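Cyclohexadienyl dehydratase (PDB 5JOS) probably catalyses the dehydration of prephenate and arogenate in phenylalanine biosynthesis, being a reconstructed ancestral enzyme built on a periplasmic binding protein scaffold. Local coordinates at residues A[13-18]-A[218-223]. Numbering follows the deposited sequence.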
loop_
_atom_site.group_PDB
_atom_site.type_symbol
_atom_site.label_atom_id
_atom_site.label_comp_id
_atom_site.label_asym_id
_atom_site.label_seq_id
_atom_site.Cartn_x
_atom_site.Cartn_y
_atom_site.Cartn_z
ATOM N N ALA A 13 25.975 19.325 8.142
ATOM C CA ALA A 13 24.584 19.653 7.820
ATOM C C ALA A 13 24.052 18.515 6.908
ATOM O O ALA A 13 24.744 18.038 5.988
ATOM C CB ALA A 13 24.470 21.041 7.152
ATOM N N SER A 14 22.848 18.048 7.231
ATOM C CA SER A 14 22.169 16.959 6.538
ATOM C C SER A 14 20.979 17.490 5.754
ATOM O O SER A 14 20.585 18.646 5.885
ATOM C CB SER A 14 21.670 15.938 7.558
ATOM O OG SER A 14 20.761 16.554 8.484
ATOM N N ARG A 15 20.374 16.632 4.952
ATOM C CA ARG A 15 19.124 16.976 4.339
ATOM C C ARG A 15 18.068 17.288 5.395
ATOM O O ARG A 15 17.221 18.156 5.207
ATOM C CB ARG A 15 18.656 15.813 3.468
ATOM C CG ARG A 15 19.749 15.221 2.497
ATOM C CD ARG A 15 19.118 14.387 1.351
ATOM N NE ARG A 15 18.282 15.309 0.544
ATOM C CZ ARG A 15 17.002 15.648 0.759
ATOM N NH1 ARG A 15 16.254 15.068 1.705
ATOM N NH2 ARG A 15 16.459 16.565 -0.030
ATOM N N LEU A 16 18.099 16.574 6.520
ATOM C CA LEU A 16 17.131 16.867 7.589
ATOM C C LEU A 16 17.288 18.325 8.082
ATOM O O LEU A 16 16.297 19.066 8.279
ATOM C CB LEU A 16 17.273 15.834 8.705
ATOM C CG LEU A 16 16.235 15.915 9.802
ATOM C CD1 LEU A 16 14.803 15.679 9.315
ATOM C CD2 LEU A 16 16.600 14.872 10.829
ATOM N N ASP A 17 18.533 18.804 8.158
ATOM C CA ASP A 17 18.731 20.216 8.461
ATOM C C ASP A 17 18.255 21.175 7.410
ATOM O O ASP A 17 17.741 22.248 7.810
ATOM C CB ASP A 17 20.179 20.539 8.707
ATOM C CG ASP A 17 20.664 19.929 9.945
ATOM O OD1 ASP A 17 20.047 20.172 11.000
ATOM O OD2 ASP A 17 21.620 19.154 9.870
ATOM N N GLU A 18 18.486 20.843 6.110
ATOM C CA GLU A 18 18.134 21.719 5.022
ATOM C C GLU A 18 16.640 21.938 5.104
ATOM O O GLU A 18 16.123 23.030 4.865
ATOM C CB GLU A 18 18.494 21.087 3.627
ATOM N N GLN A 218 21.272 9.023 5.982
ATOM C CA GLN A 218 20.615 8.095 6.966
ATOM C C GLN A 218 19.816 8.877 8.027
ATOM O O GLN A 218 18.962 8.292 8.676
ATOM C CB GLN A 218 21.538 7.057 7.620
ATOM C CG GLN A 218 21.863 5.825 6.771
ATOM C CD GLN A 218 20.885 5.455 5.629
ATOM O OE1 GLN A 218 20.808 6.107 4.536
ATOM N NE2 GLN A 218 20.183 4.346 5.835
ATOM N N GLU A 219 20.096 10.180 8.186
ATOM C CA GLU A 219 19.489 10.954 9.207
ATOM C C GLU A 219 18.019 11.163 8.915
ATOM O O GLU A 219 17.183 10.797 9.711
ATOM C CB GLU A 219 20.205 12.305 9.316
ATOM C CG GLU A 219 19.994 12.950 10.659
ATOM C CD GLU A 219 20.905 14.158 10.899
ATOM O OE1 GLU A 219 21.977 13.977 11.525
ATOM O OE2 GLU A 219 20.526 15.265 10.423
ATOM N N PHE A 220 17.688 11.638 7.720
ATOM C CA PHE A 220 16.294 11.791 7.369
ATOM C C PHE A 220 15.605 10.423 7.346
ATOM O O PHE A 220 14.503 10.231 7.858
ATOM C CB PHE A 220 16.174 12.476 6.030
ATOM C CG PHE A 220 14.751 12.885 5.634
ATOM C CD1 PHE A 220 13.815 13.204 6.548
ATOM C CD2 PHE A 220 14.403 12.933 4.318
ATOM C CE1 PHE A 220 12.545 13.601 6.180
ATOM C CE2 PHE A 220 13.146 13.308 3.922
ATOM C CZ PHE A 220 12.208 13.665 4.858
ATOM N N LEU A 221 16.260 9.441 6.782
ATOM C CA LEU A 221 15.629 8.151 6.659
ATOM C C LEU A 221 15.328 7.593 8.083
ATOM O O LEU A 221 14.279 7.025 8.328
ATOM C CB LEU A 221 16.517 7.186 5.919
ATOM C CG LEU A 221 16.003 5.758 6.015
ATOM C CD1 LEU A 221 14.927 5.630 4.979
ATOM C CD2 LEU A 221 17.026 4.667 5.796
ATOM N N ASN A 222 16.283 7.693 8.989
ATOM C CA ASN A 222 16.040 7.253 10.386
ATOM C C ASN A 222 14.891 8.018 11.059
ATOM O O ASN A 222 14.154 7.429 11.844
ATOM C CB ASN A 222 17.269 7.466 11.219
ATOM C CG ASN A 222 18.350 6.442 10.905
ATOM O OD1 ASN A 222 18.161 5.499 10.190
ATOM N ND2 ASN A 222 19.471 6.666 11.423
ATOM N N TYR A 223 14.835 9.332 10.823
ATOM C CA TYR A 223 13.715 10.099 11.324
ATOM C C TYR A 223 12.433 9.502 10.800
ATOM O O TYR A 223 11.513 9.271 11.522
ATOM C CB TYR A 223 13.760 11.558 10.848
ATOM C CG TYR A 223 12.735 12.484 11.524
ATOM C CD1 TYR A 223 11.396 12.494 11.135
ATOM C CD2 TYR A 223 13.118 13.389 12.535
ATOM C CE1 TYR A 223 10.469 13.321 11.786
ATOM C CE2 TYR A 223 12.181 14.214 13.168
ATOM C CZ TYR A 223 10.856 14.177 12.775
ATOM O OH TYR A 223 9.902 15.002 13.359
#
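Leu16, in the first turn of helix 15-22, is the side chain round which this helix-to-helix contact is built, with Glu219 and Phe220 of helix 218-233 as its main partners. Its CG lies anti to the backbone N (chi1 -173°), and chi2 near 62° parts the two methyls: CD1 meets Phe220 CD1 at 3.8 Å, while CD2 rests against Glu219 CG at 3.9 Å and, more loosely, Tyr223 CD2. Leu60 of helix 48-60 touches both Leu16 and Tyr223, whose hydroxyl bonds to Ser59. Arg15, bent at chi3, also reaches Phe220, bringing NH1 to 3.8 Å from Phe220 CD2, the ring carbon lying at the guanidinium edge; NH2 is held in a salt bridge with Asp84, but NH1 itself is buried here without a polar partner in the model.

The polar side belongs to Glu219. Its chain runs extended beyond CG and carries OE2 to Ser14 OG, which donates a very short hydrogen bond (2.3 Å) from above the carboxylate plane. The same OG accepts from Asp17 N at 3.2 Å, and Asp17 OD2 answers by taking Ser14 N on its anti lone pair, nearly straight at 169°. Asp17 OD2 also stands 4.1 Å from Glu219 OE2, a proximity of like charges that may raise the proton affinity of either carboxylate. An alanine in place of Asp17 would remove the acceptor for Ser14 N and would probably loosen the first turn of the helix, although the bond from the backbone N to Ser14 OG could remain. The two reciprocal bonds make Ser14 and Asp17 a capping box, here with an N-cap serine that also ties the helix to a neighbouring one at the surface of a periplasmic-binding-protein fold.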